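Local coordinates for protein Na Glutathione S-transferase 1 (Necator americanus, PDB 2ON7) that probably conjugates glutathione to electrophilic compounds as a dimeric transferase of the human hookworm, at residues A[96-99]-A[100-104]; A[124-127]-A[128-131]. All coordinates share one frame; numbering follows the deposited sequence.

Contacts 1 and 2 are short runs of two neighbouring antiparallel helices, 82-109 and 117-141, in the all-helical C-terminal domain, their centres about 9 Å apart. Each is part core and part surface. Contact 1 packs Tyr98 and Ile102 into the domain interior, and its far side faces the second subunit. Contact 2 buries Ala128 and Leu125 against helix 82-109, Leu125 also against the loop after helix 155-168, which Arg129 and Asp130 join; no second chain touches it. Contact 1 is mainly apolar, whereas contact 2 sets a methyl against a guanidinium paired with a carboxylate. The two runs meet where Ile102 CG2 lies 3.4 Å from Ala128 CB and Glu101 OE1 forms a salt bridge with Lys131 NZ.

Contact 1: A[96-99]-A[100-104]; sequences SDYR and VEIKS
Tyr98 and Ile102, one turn apart on the helix, make the tight side of this contact. Ile102 CG2 sits 3.6 Å from Tyr98 CE1, approaching the ring obliquely, and Ile102 CD1 reaches further along it to lie 3.5 Å from Tyr98 OH. The isoleucine follows the ring with both branches because its CG1 is wedged between the backbone N and the carbonyl carbon (chi1 87°), a crowded position in a helix. From there CD1 also comes within 4.2 Å of Arg99 CD; the arginine chain bends at chi2, and its NE bonds to Tyr95 OH. The backbone beneath changes character along this run. Val100 N bonds to Ser96 O at 2.9 Å, and Glu101 N to Asp97 O at the same length, both fairly straight. The bond from Ile102 N to Tyr98 O is more bent, with 136° at the hydrogen, and that from Lys103 N to Arg99 O is weak.

The outer side is looser. Lys103 runs outward after its CB passes Arg99 O, and Val100 meets its own helix chiefly through backbone oxygens. Glu101 instead faces helix 117-141: extended beyond CG, it brings OE2 to 3.7 Å from Tyr98 CA, while its other oxygen goes to Lys131.

Around this run, Tyr98 stacks on Phe132 of helix 117-141 and meets His163 of helix 155-168 with the ring planes nearly perpendicular. Away from that core, Asp97 bonds to Gln63 of the second subunit and Val100 packs on Val100 of that subunit, so helix 82-109 runs between the domain interior and the dimer interface.

Contact 2: A[124-127]-A[128-131]; sequences VLLP and ARDK
Leu126 CD2 lies over the centre of one face of the Arg129 guanidinium, 3.8 Å from Arg129 CZ. The two side chains run alongside one another and point the same way, a methyl group resting on the flat cation. A bend at chi3 (68°) turns the arginine's end toward its neighbour Asp130: Arg129 NH2 meets Asp130 OD1 at 2.6 Å in a salt bridge that uses the syn lone pair. The carboxylate oxygen stands 23° out of the guanidinium plane, and Arg129 NE adds a weak bond to it.

Next outward, Tyr178 OH is also hydrogen-bonded to Asp130 OD1, and Arg129 NH1 is bonded to Phe174 O, so the guanidinium is held at both ends. The helix backbone sets these side chains in place. Arg129 N bonds to Leu125 O at 2.9 Å and Lys131 N to Pro127 O at 3.1 Å, but Ala128 N reaches Val124 O only weakly. Pro127 has no N-H to give to the preceding turn, and the helix is kinked there. On the side facing helix 82-109, the small Ala128 packs its CB 3.4 Å from Val124 O.

The chemistry implies a guanidinium whose rotation is largely fixed: one face lies under an apolar methyl, and its nitrogens are paired with a carboxylate and a carbonyl. The neighbouring cation probably favours the ionised carboxylate of Asp130, and the pair's two hydrogen bonds, to Phe174 O and Tyr178 OH, tie the helix to that loop.

Contact 1: A[96-99]-A[100-104]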
ATOM      1  N   SER A  96       1.699   0.806  -6.941  1.00 11.75           N
ATOM      2  CA  SER A  96       0.721   1.806  -6.457  1.00 12.79           C
ATOM      3  C   SER A  96       1.256   3.235  -6.427  1.00 11.37           C
ATOM      4  O   SER A  96       0.537   4.145  -6.801  1.00 12.25           O
ATOM      5  CB  SER A  96       0.195   1.407  -5.087  1.00 12.86           C
ATOM      6  OG  SER A  96      -0.086   0.039  -5.197  1.00 17.87           O
ATOM      7  N   ASP A  97       2.503   3.420  -5.990  1.00 11.05           N
ATOM      8  CA  ASP A  97       3.190   4.728  -6.039  1.00 10.38           C
ATOM      9  C   ASP A  97       3.152   5.285  -7.476  1.00  9.70           C
ATOM     10  O   ASP A  97       2.852   6.484  -7.708  1.00  9.56           O
ATOM     11  CB  ASP A  97       4.691   4.613  -5.631  1.00 10.47           C
ATOM     12  CG  ASP A  97       4.919   4.358  -4.119  1.00 12.69           C
ATOM     13  OD1 ASP A  97       3.953   4.260  -3.339  1.00 15.14           O
ATOM     14  OD2 ASP A  97       6.100   4.234  -3.696  1.00 15.59           O
ATOM     15  N   TYR A  98       3.507   4.408  -8.417  1.00  7.33           N
ATOM     16  CA  TYR A  98       3.478   4.706  -9.818  1.00  6.94           C
ATOM     17  C   TYR A  98       2.087   5.211 -10.222  1.00  7.55           C
ATOM     18  O   TYR A  98       1.950   6.290 -10.804  1.00  7.47           O
ATOM     19  CB  TYR A  98       3.889   3.463 -10.599  1.00  6.65           C
ATOM     20  CG  TYR A  98       3.306   3.346 -11.979  1.00  4.71           C
ATOM     21  CD1 TYR A  98       3.818   4.091 -13.045  1.00  5.21           C
ATOM     22  CD2 TYR A  98       2.273   2.467 -12.231  1.00  2.00           C
ATOM     23  CE1 TYR A  98       3.301   3.954 -14.338  1.00  3.71           C
ATOM     24  CE2 TYR A  98       1.749   2.330 -13.493  1.00  2.47           C
ATOM     25  CZ  TYR A  98       2.251   3.074 -14.547  1.00  4.59           C
ATOM     26  OH  TYR A  98       1.701   2.925 -15.817  1.00  6.06           O
ATOM     27  N   ARG A  99       1.069   4.433  -9.865  1.00  7.58           N
ATOM     28  CA  ARG A  99      -0.298   4.752 -10.134  1.00  7.66           C
ATOM     29  C   ARG A  99      -0.695   6.124  -9.580  1.00  8.15           C
ATOM     30  O   ARG A  99      -1.415   6.832 -10.264  1.00  8.98           O
ATOM     31  CB  ARG A  99      -1.216   3.641  -9.587  1.00  7.17           C
ATOM     32  CG  ARG A  99      -1.433   2.455 -10.546  1.00  5.79           C
ATOM     33  CD  ARG A  99      -2.074   2.943 -11.824  1.00  9.32           C
ATOM     34  NE  ARG A  99      -2.836   1.897 -12.470  1.00 16.21           N
ATOM     35  CZ  ARG A  99      -4.099   1.983 -12.854  1.00 16.16           C
ATOM     36  NH1 ARG A  99      -4.804   3.100 -12.711  1.00 13.77           N
ATOM     37  NH2 ARG A  99      -4.640   0.924 -13.434  1.00 22.94           N
ATOM     38  N   VAL A 100      -0.241   6.484  -8.363  1.00  7.76           N
ATOM     39  CA  VAL A 100      -0.400   7.856  -7.793  1.00  7.47           C
ATOM     40  C   VAL A 100       0.279   8.940  -8.674  1.00  7.52           C
ATOM     41  O   VAL A 100      -0.282  10.025  -8.906  1.00  7.05           O
ATOM     42  CB  VAL A 100       0.127   7.933  -6.275  1.00  7.84           C
ATOM     43  CG1 VAL A 100       0.472   9.356  -5.833  1.00  6.16           C
ATOM     44  CG2 VAL A 100      -0.868   7.307  -5.296  1.00  6.66           C
ATOM     45  N   GLU A 101       1.501   8.651  -9.132  1.00  7.61           N
ATOM     46  CA  GLU A 101       2.218   9.520 -10.075  1.00  7.64           C
ATOM     47  C   GLU A 101       1.392   9.840 -11.307  1.00  7.92           C
ATOM     48  O   GLU A 101       1.390  10.996 -11.775  1.00  8.41           O
ATOM     49  CB  GLU A 101       3.521   8.872 -10.529  1.00  7.24           C
ATOM     50  CG  GLU A 101       4.731   9.252  -9.710  1.00  9.14           C
ATOM     51  CD  GLU A 101       5.803   8.179  -9.710  1.00 10.88           C
ATOM     52  OE1 GLU A 101       6.571   8.124  -8.732  1.00 11.45           O
ATOM     53  OE2 GLU A 101       5.865   7.368 -10.660  1.00 12.02           O
ATOM     54  N   ILE A 102       0.691   8.826 -11.831  1.00  7.60           N
ATOM     55  CA  ILE A 102       0.025   8.945 -13.145  1.00  7.96           C
ATOM     56  C   ILE A 102      -1.489   9.224 -13.099  1.00  8.01           C
ATOM     57  O   ILE A 102      -2.099   9.446 -14.121  1.00  7.15           O
ATOM     58  CB  ILE A 102       0.330   7.715 -14.072  1.00  8.14           C
ATOM     59  CG1 ILE A 102      -0.665   6.582 -13.832  1.00  6.05           C
ATOM     60  CG2 ILE A 102       1.814   7.253 -13.902  1.00  6.18           C
ATOM     61  CD1 ILE A 102      -0.538   5.417 -14.811  1.00  7.35           C
ATOM     62  N   LYS A 103      -2.073   9.155 -11.905  1.00  8.95           N
ATOM     63  CA  LYS A 103      -3.487   9.465 -11.652  1.00 10.35           C
ATOM     64  C   LYS A 103      -4.066  10.628 -12.510  1.00 10.29           C
ATOM     65  O   LYS A 103      -5.177  10.537 -13.005  1.00 10.90           O
ATOM     66  CB  LYS A 103      -3.663   9.770 -10.162  1.00 10.71           C
ATOM     67  CG  LYS A 103      -5.039   9.522  -9.622  1.00 12.67           C
ATOM     68  CD  LYS A 103      -4.990   9.465  -8.100  1.00 17.60           C
ATOM     69  CE  LYS A 103      -6.399   9.514  -7.514  1.00 21.04           C
ATOM     70  NZ  LYS A 103      -7.212   8.334  -7.966  1.00 23.41           N
ATOM     71  N   SER A 104      -3.310  11.699 -12.694  1.00 10.03           N
ATOM     72  CA  SER A 104      -3.718  12.770 -13.575  1.00 10.60           C
ATOM     73  C   SER A 104      -3.717  12.435 -15.086  1.00 11.00           C
ATOM     74  O   SER A 104      -4.512  13.014 -15.843  1.00 11.17           O
ATOM     75  CB  SER A 104      -2.868  14.023 -13.323  1.00 10.18           C
ATOM     76  OG  SER A 104      -1.543  13.806 -13.750  1.00  9.90           O
TER

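Contact 2: A[124-127]-A[128-131]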
ATOM      1  N   VAL A 124       3.944  13.503 -17.484  1.00  7.85           N
ATOM      2  CA  VAL A 124       3.471  12.752 -16.321  1.00  8.09           C
ATOM      3  C   VAL A 124       3.553  11.226 -16.525  1.00  8.07           C
ATOM      4  O   VAL A 124       4.288  10.567 -15.797  1.00  8.79           O
ATOM      5  CB  VAL A 124       2.044  13.252 -15.832  1.00  8.44           C
ATOM      6  CG1 VAL A 124       1.480  12.375 -14.745  1.00  8.14           C
ATOM      7  CG2 VAL A 124       2.112  14.712 -15.348  1.00  8.40           C
ATOM      8  N   LEU A 125       2.838  10.665 -17.501  1.00  8.01           N
ATOM      9  CA  LEU A 125       2.885   9.201 -17.764  1.00  7.93           C
ATOM     10  C   LEU A 125       4.312   8.649 -18.123  1.00  8.03           C
ATOM     11  O   LEU A 125       4.782   7.701 -17.502  1.00  7.03           O
ATOM     12  CB  LEU A 125       1.886   8.819 -18.879  1.00  7.75           C
ATOM     13  CG  LEU A 125       1.114   7.490 -19.008  1.00  7.87           C
ATOM     14  CD1 LEU A 125       0.991   7.102 -20.485  1.00  8.23           C
ATOM     15  CD2 LEU A 125       1.654   6.311 -18.185  1.00  7.24           C
ATOM     16  N   LEU A 126       4.977   9.229 -19.127  1.00  8.03           N
ATOM     17  CA  LEU A 126       6.217   8.624 -19.643  1.00  8.76           C
ATOM     18  C   LEU A 126       7.400   8.565 -18.620  1.00  9.00           C
ATOM     19  O   LEU A 126       8.002   7.503 -18.443  1.00  9.02           O
ATOM     20  CB  LEU A 126       6.634   9.232 -21.002  1.00  8.97           C
ATOM     21  CG  LEU A 126       5.735   8.986 -22.227  1.00  9.15           C
ATOM     22  CD1 LEU A 126       6.414   9.500 -23.474  1.00  9.91           C
ATOM     23  CD2 LEU A 126       5.367   7.524 -22.410  1.00  9.30           C
ATOM     24  N   PRO A 127       7.738   9.702 -17.963  1.00  9.01           N
ATOM     25  CA  PRO A 127       8.605   9.642 -16.774  1.00  8.98           C
ATOM     26  C   PRO A 127       8.200   8.550 -15.763  1.00  9.63           C
ATOM     27  O   PRO A 127       8.940   7.571 -15.588  1.00 10.89           O
ATOM     28  CB  PRO A 127       8.464  11.044 -16.164  1.00  8.94           C
ATOM     29  CG  PRO A 127       8.186  11.926 -17.359  1.00  9.34           C
ATOM     30  CD  PRO A 127       7.390  11.095 -18.328  1.00  8.69           C
ATOM     31  N   ALA A 128       7.047   8.701 -15.115  1.00  8.55           N
ATOM     32  CA  ALA A 128       6.579   7.733 -14.141  1.00  8.61           C
ATOM     33  C   ALA A 128       6.737   6.264 -14.588  1.00  8.68           C
ATOM     34  O   ALA A 128       6.985   5.381 -13.770  1.00  9.45           O
ATOM     35  CB  ALA A 128       5.103   8.013 -13.788  1.00  8.39           C
ATOM     36  N   ARG A 129       6.554   6.000 -15.871  1.00  8.23           N
ATOM     37  CA  ARG A 129       6.555   4.632 -16.375  1.00  7.54           C
ATOM     38  C   ARG A 129       7.991   4.108 -16.500  1.00  7.28           C
ATOM     39  O   ARG A 129       8.244   2.905 -16.362  1.00  5.55           O
ATOM     40  CB  ARG A 129       5.849   4.575 -17.726  1.00  6.62           C
ATOM     41  CG  ARG A 129       6.204   3.347 -18.482  1.00  6.90           C
ATOM     42  CD  ARG A 129       6.175   3.525 -19.956  1.00  2.55           C
ATOM     43  NE  ARG A 129       7.240   4.401 -20.380  1.00  4.41           N
ATOM     44  CZ  ARG A 129       7.639   4.557 -21.637  1.00  2.17           C
ATOM     45  NH1 ARG A 129       7.052   3.886 -22.631  1.00  2.00           N
ATOM     46  NH2 ARG A 129       8.636   5.389 -21.885  1.00  2.00           N
ATOM     47  N   ASP A 130       8.899   5.042 -16.804  1.00  7.35           N
ATOM     48  CA  ASP A 130      10.314   4.765 -16.999  1.00  7.72           C
ATOM     49  C   ASP A 130      10.929   4.348 -15.676  1.00  7.98           C
ATOM     50  O   ASP A 130      11.692   3.383 -15.582  1.00  7.90           O
ATOM     51  CB  ASP A 130      11.033   6.009 -17.538  1.00  7.23           C
ATOM     52  CG  ASP A 130      10.617   6.375 -18.976  1.00  6.50           C
ATOM     53  OD1 ASP A 130       9.982   5.569 -19.688  1.00  7.10           O
ATOM     54  OD2 ASP A 130      10.921   7.493 -19.394  1.00  5.63           O
ATOM     55  N   LYS A 131      10.580   5.064 -14.629  1.00  8.52           N
ATOM     56  CA  LYS A 131      11.085   4.679 -13.344  1.00  9.53           C
ATOM     57  C   LYS A 131      10.495   3.323 -13.001  1.00  9.26           C
ATOM     58  O   LYS A 131      11.243   2.398 -12.712  1.00  9.39           O
ATOM     59  CB  LYS A 131      10.759   5.717 -12.272  1.00 10.22           C
ATOM     60  CG  LYS A 131      11.322   5.376 -10.906  1.00 12.25           C
ATOM     61  CD  LYS A 131      11.143   6.534  -9.916  1.00 14.85           C
ATOM     62  CE  LYS A 131       9.730   6.558  -9.367  1.00 12.57           C
ATOM     63  NZ  LYS A 131       9.535   7.754  -8.514  1.00 12.47           N
TER